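Local coordinates for peptidase M42 (Thaumarchaeota archaeon SCGC AB-539-E09, PDB 5DS0), which probably removes amino acids from the N-termini of peptides, as a metal-dependent TET aminopeptidase of the M42 family assembled from twelve subunits, at residues Asn56-Asp68 with Thr224-Glu237. Residues are numbered along the deposited sequence; the frame is centred on the assembly and turned at random.
With CO (cobalt (II) ion), chain T.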
loop_
_atom_site.group_PDB
_atom_site.type_symbol
_atom_site.label_atom_id
_atom_site.label_comp_id
_atom_site.label_asym_id
_atom_site.label_seq_id
_atom_site.Cartn_x
_atom_site.Cartn_y
_atom_site.Cartn_z
ATOM N N ASN C 56 -24.248 10.487 -62.136
ATOM C CA ASN C 56 -25.402 9.595 -62.146
ATOM C C ASN C 56 -26.110 9.640 -60.799
ATOM O O ASN C 56 -25.461 9.604 -59.770
ATOM C CB ASN C 56 -24.970 8.173 -62.471
ATOM C CG ASN C 56 -24.132 8.095 -63.734
ATOM O OD1 ASN C 56 -23.663 9.111 -64.250
ATOM N ND2 ASN C 56 -23.920 6.896 -64.220
ATOM N N ASP C 57 -27.438 9.749 -60.802
ATOM C CA ASP C 57 -28.221 9.777 -59.548
ATOM C C ASP C 57 -27.710 8.794 -58.510
ATOM O O ASP C 57 -27.670 9.125 -57.332
ATOM C CB ASP C 57 -29.689 9.467 -59.793
ATOM C CG ASP C 57 -30.585 9.697 -58.550
ATOM O OD1 ASP C 57 -30.187 10.403 -57.594
ATOM O OD2 ASP C 57 -31.708 9.156 -58.544
ATOM N N ARG C 58 -27.374 7.589 -58.966
ATOM C CA ARG C 58 -26.898 6.513 -58.113
ATOM C C ARG C 58 -25.693 5.869 -58.811
ATOM O O ARG C 58 -25.691 5.789 -60.038
ATOM C CB ARG C 58 -28.057 5.529 -57.850
ATOM C CG ARG C 58 -29.101 6.146 -56.909
ATOM C CD ARG C 58 -29.662 5.268 -55.797
ATOM N NE ARG C 58 -29.310 5.778 -54.463
ATOM C CZ ARG C 58 -30.045 6.551 -53.656
ATOM N NH1 ARG C 58 -29.567 6.908 -52.467
ATOM N NH2 ARG C 58 -31.247 6.972 -53.995
ATOM N N PRO C 59 -24.666 5.428 -58.076
ATOM C CA PRO C 59 -24.622 5.402 -56.608
ATOM C C PRO C 59 -24.230 6.730 -55.994
ATOM O O PRO C 59 -23.542 7.529 -56.629
ATOM C CB PRO C 59 -23.528 4.378 -56.316
ATOM C CG PRO C 59 -22.602 4.495 -57.481
ATOM C CD PRO C 59 -23.426 4.903 -58.673
ATOM N N ARG C 60 -24.677 6.961 -54.769
ATOM C CA ARG C 60 -24.279 8.140 -54.016
ATOM C C ARG C 60 -23.058 7.818 -53.158
ATOM O O ARG C 60 -23.112 6.936 -52.294
ATOM C CB ARG C 60 -25.420 8.617 -53.128
ATOM C CG ARG C 60 -26.651 9.043 -53.889
ATOM C CD ARG C 60 -27.689 9.637 -52.956
ATOM N NE ARG C 60 -28.915 9.994 -53.672
ATOM C CZ ARG C 60 -29.972 10.584 -53.122
ATOM N NH1 ARG C 60 -29.983 10.911 -51.834
ATOM N NH2 ARG C 60 -31.032 10.862 -53.868
ATOM N N ILE C 61 -21.961 8.529 -53.422
ATOM C CA ILE C 61 -20.730 8.407 -52.643
ATOM C C ILE C 61 -20.699 9.514 -51.598
ATOM O O ILE C 61 -20.749 10.689 -51.938
ATOM C CB ILE C 61 -19.443 8.604 -53.484
ATOM C CG1 ILE C 61 -19.521 7.936 -54.854
ATOM C CG2 ILE C 61 -18.245 8.081 -52.730
ATOM C CD1 ILE C 61 -19.768 6.458 -54.820
ATOM N N LEU C 62 -20.588 9.141 -50.334
ATOM C CA LEU C 62 -20.435 10.121 -49.272
ATOM C C LEU C 62 -18.984 10.152 -48.814
ATOM O O LEU C 62 -18.465 9.129 -48.360
ATOM C CB LEU C 62 -21.352 9.784 -48.096
ATOM C CG LEU C 62 -21.205 10.641 -46.837
ATOM C CD1 LEU C 62 -21.268 12.123 -47.145
ATOM C CD2 LEU C 62 -22.278 10.284 -45.828
HETATM N N MSE C 63 -18.340 11.307 -48.948
HETATM C CA MSE C 63 -17.052 11.539 -48.328
HETATM C C MSE C 63 -17.251 12.468 -47.180
HETATM O O MSE C 63 -17.902 13.495 -47.324
HETATM C CB MSE C 63 -16.093 12.226 -49.256
HETATM C CG MSE C 63 -15.651 11.331 -50.397
HETATM SE SE MSE C 63 -14.029 12.149 -51.168
HETATM C CE MSE C 63 -14.856 13.635 -52.164
ATOM N N ALA C 64 -16.683 12.147 -46.028
ATOM C CA ALA C 64 -16.903 12.955 -44.842
ATOM C C ALA C 64 -15.616 13.224 -44.098
ATOM O O ALA C 64 -14.808 12.318 -43.912
ATOM C CB ALA C 64 -17.886 12.264 -43.921
ATOM N N GLY C 65 -15.431 14.476 -43.689
ATOM C CA GLY C 65 -14.350 14.859 -42.774
ATOM C C GLY C 65 -14.868 15.893 -41.800
ATOM O O GLY C 65 -15.449 16.884 -42.215
ATOM N N HIS C 66 -14.701 15.663 -40.506
ATOM C CA HIS C 66 -15.316 16.555 -39.525
ATOM C C HIS C 66 -14.497 17.821 -39.334
ATOM O O HIS C 66 -13.274 17.768 -39.250
ATOM C CB HIS C 66 -15.601 15.840 -38.186
ATOM C CG HIS C 66 -14.382 15.434 -37.415
ATOM N ND1 HIS C 66 -13.767 16.263 -36.503
ATOM C CD2 HIS C 66 -13.701 14.264 -37.376
ATOM C CE1 HIS C 66 -12.743 15.632 -35.953
ATOM N NE2 HIS C 66 -12.677 14.419 -36.470
ATOM N N THR C 67 -15.185 18.962 -39.274
ATOM C CA THR C 67 -14.520 20.243 -39.125
ATOM C C THR C 67 -14.483 20.728 -37.696
ATOM O O THR C 67 -13.864 21.754 -37.410
ATOM C CB THR C 67 -15.211 21.315 -39.949
ATOM O OG1 THR C 67 -16.606 21.330 -39.615
ATOM C CG2 THR C 67 -15.036 21.042 -41.419
ATOM N N ASP C 68 -15.167 20.042 -36.791
ATOM C CA ASP C 68 -15.035 20.394 -35.379
ATOM C C ASP C 68 -13.676 19.946 -34.872
ATOM O O ASP C 68 -13.109 18.963 -35.352
ATOM C CB ASP C 68 -16.179 19.846 -34.510
ATOM C CG ASP C 68 -16.195 18.336 -34.415
ATOM O OD1 ASP C 68 -16.055 17.663 -35.457
ATOM O OD2 ASP C 68 -16.396 17.817 -33.296
ATOM N N THR C 224 -26.189 13.796 -41.131
ATOM C CA THR C 224 -25.783 13.959 -42.535
ATOM C C THR C 224 -26.025 12.683 -43.353
ATOM O O THR C 224 -26.466 12.750 -44.499
ATOM C CB THR C 224 -24.302 14.377 -42.654
ATOM O OG1 THR C 224 -24.182 15.762 -42.319
ATOM C CG2 THR C 224 -23.784 14.172 -44.072
ATOM N N ALA C 225 -25.758 11.527 -42.760
ATOM C CA ALA C 225 -26.076 10.262 -43.390
ATOM C C ALA C 225 -27.577 10.146 -43.701
ATOM O O ALA C 225 -27.962 9.631 -44.763
ATOM C CB ALA C 225 -25.648 9.110 -42.497
ATOM N N HIS C 226 -28.417 10.602 -42.769
ATOM C CA HIS C 226 -29.858 10.620 -42.985
ATOM C C HIS C 226 -30.219 11.465 -44.211
ATOM O O HIS C 226 -31.024 11.043 -45.047
ATOM C CB HIS C 226 -30.607 11.133 -41.748
ATOM C CG HIS C 226 -32.082 11.290 -41.967
ATOM N ND1 HIS C 226 -32.974 10.245 -41.827
ATOM C CD2 HIS C 226 -32.818 12.365 -42.343
ATOM C CE1 HIS C 226 -34.193 10.670 -42.113
ATOM N NE2 HIS C 226 -34.127 11.951 -42.427
ATOM N N VAL C 227 -29.638 12.656 -44.307
ATOM C CA VAL C 227 -29.935 13.574 -45.410
ATOM C C VAL C 227 -29.526 12.987 -46.770
ATOM O O VAL C 227 -30.271 13.088 -47.736
ATOM C CB VAL C 227 -29.245 14.943 -45.195
ATOM C CG1 VAL C 227 -29.252 15.775 -46.470
ATOM C CG2 VAL C 227 -29.909 15.699 -44.048
ATOM N N VAL C 228 -28.363 12.336 -46.820
ATOM C CA VAL C 228 -27.760 11.924 -48.090
ATOM C C VAL C 228 -28.245 10.570 -48.618
ATOM O O VAL C 228 -28.393 10.421 -49.829
ATOM C CB VAL C 228 -26.236 11.890 -47.966
ATOM C CG1 VAL C 228 -25.596 11.335 -49.230
ATOM C CG2 VAL C 228 -25.706 13.282 -47.678
ATOM N N ASP C 229 -28.506 9.601 -47.733
ATOM C CA ASP C 229 -28.875 8.223 -48.140
ATOM C C ASP C 229 -27.788 7.634 -49.047
ATOM O O ASP C 229 -28.035 7.311 -50.204
ATOM C CB ASP C 229 -30.272 8.191 -48.825
ATOM C CG ASP C 229 -30.803 6.759 -49.071
ATOM O OD1 ASP C 229 -30.277 5.792 -48.477
ATOM O OD2 ASP C 229 -31.760 6.617 -49.875
ATOM N N PRO C 230 -26.570 7.504 -48.519
ATOM C CA PRO C 230 -25.446 7.079 -49.344
ATOM C C PRO C 230 -25.438 5.586 -49.642
ATOM O O PRO C 230 -25.900 4.782 -48.819
ATOM C CB PRO C 230 -24.242 7.444 -48.480
ATOM C CG PRO C 230 -24.732 7.260 -47.081
ATOM C CD PRO C 230 -26.173 7.693 -47.110
ATOM N N ASP C 231 -24.881 5.227 -50.797
ATOM C CA ASP C 231 -24.713 3.828 -51.195
ATOM C C ASP C 231 -23.319 3.280 -50.832
ATOM O O ASP C 231 -23.131 2.063 -50.710
ATOM C CB ASP C 231 -24.973 3.681 -52.691
ATOM C CG ASP C 231 -26.399 4.013 -53.061
ATOM O OD1 ASP C 231 -27.304 3.267 -52.642
ATOM O OD2 ASP C 231 -26.625 5.044 -53.747
ATOM N N VAL C 232 -22.348 4.175 -50.697
ATOM C CA VAL C 232 -21.014 3.826 -50.241
ATOM C C VAL C 232 -20.392 5.062 -49.591
ATOM O O VAL C 232 -20.669 6.188 -50.009
ATOM C CB VAL C 232 -20.135 3.323 -51.411
ATOM C CG1 VAL C 232 -20.125 4.321 -52.542
ATOM C CG2 VAL C 232 -18.710 3.044 -50.968
ATOM N N ALA C 233 -19.531 4.856 -48.597
ATOM C CA ALA C 233 -18.938 5.974 -47.878
ATOM C C ALA C 233 -17.424 5.880 -47.735
ATOM O O ALA C 233 -16.890 4.837 -47.379
ATOM C CB ALA C 233 -19.582 6.089 -46.513
ATOM N N LEU C 234 -16.748 7.000 -47.978
ATOM C CA LEU C 234 -15.318 7.126 -47.731
ATOM C C LEU C 234 -15.123 8.168 -46.652
ATOM O O LEU C 234 -15.313 9.347 -46.890
ATOM C CB LEU C 234 -14.587 7.581 -48.974
ATOM C CG LEU C 234 -14.795 6.773 -50.244
ATOM C CD1 LEU C 234 -14.007 7.413 -51.380
ATOM C CD2 LEU C 234 -14.383 5.322 -50.049
ATOM N N VAL C 235 -14.783 7.738 -45.448
ATOM C CA VAL C 235 -14.560 8.670 -44.371
ATOM C C VAL C 235 -13.088 8.995 -44.294
ATOM O O VAL C 235 -12.243 8.103 -44.307
ATOM C CB VAL C 235 -15.048 8.096 -43.050
ATOM C CG1 VAL C 235 -14.617 8.978 -41.898
ATOM C CG2 VAL C 235 -16.553 7.972 -43.084
ATOM N N LEU C 236 -12.786 10.284 -44.229
ATOM C CA LEU C 236 -11.408 10.760 -44.158
ATOM C C LEU C 236 -11.128 11.242 -42.766
ATOM O O LEU C 236 -11.874 12.045 -42.229
ATOM C CB LEU C 236 -11.203 11.892 -45.134
ATOM C CG LEU C 236 -11.436 11.406 -46.555
ATOM C CD1 LEU C 236 -11.871 12.506 -47.512
ATOM C CD2 LEU C 236 -10.182 10.745 -47.053
ATOM N N GLU C 237 -10.077 10.715 -42.167
ATOM C CA GLU C 237 -9.739 11.012 -40.786
ATOM C C GLU C 237 -8.225 11.118 -40.675
ATOM O O GLU C 237 -7.508 10.968 -41.664
ATOM C CB GLU C 237 -10.244 9.911 -39.848
ATOM C CG GLU C 237 -11.486 10.238 -39.028
ATOM C CD GLU C 237 -11.347 11.344 -37.967
ATOM O OE1 GLU C 237 -10.271 11.920 -37.761
ATOM O OE2 GLU C 237 -12.366 11.608 -37.300
HETATM CO CO CO T . -11.398 12.908 -35.803
#
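Arg60 and Asp231 open a parallel strand pairing: Asp231 N and Val232 N both donate to Arg60 O. Beyond them, backbone bonds alternate from Leu62 N to Val232 O through Leu236 N to Ala64 O, and the strand axes run 4.7 Å apart at 16°.

Asp231 OD2 takes Arg58 NE on its syn lone pair (2.9 Å) and the backbone N of Arg60 on its anti one (2.9 Å), both nearly straight. Bends at chi2 and chi3 turn the Arg58 guanidinium edge-on to OD2, its plane 86° from the carboxylate, while NH1 lies 3.4 Å from Asp229 OD2 in a second salt bridge. A leucine in place of Arg58 would probably leave both carboxylates without this shared cation. Arg60, extended from CG to NE, sends NH1 to Val228 O (2.6 Å) at the end of helix 219-228.

Apolar contacts line both sheet faces: Leu62 CB lies alongside Pro230 CB (3.7 Å), and on the other face the selenomethionine Met63, through CG, meets Leu234 CB.

At the far end, His66 NE2 (2.1 Å) and both oxygens of Glu237 bind one cobalt, in a site that also includes Asp180 and Glu214: paired strands 60-66 and 232-240 bring two ligands to one metal, as in the dinuclear M42 aminopeptidase site.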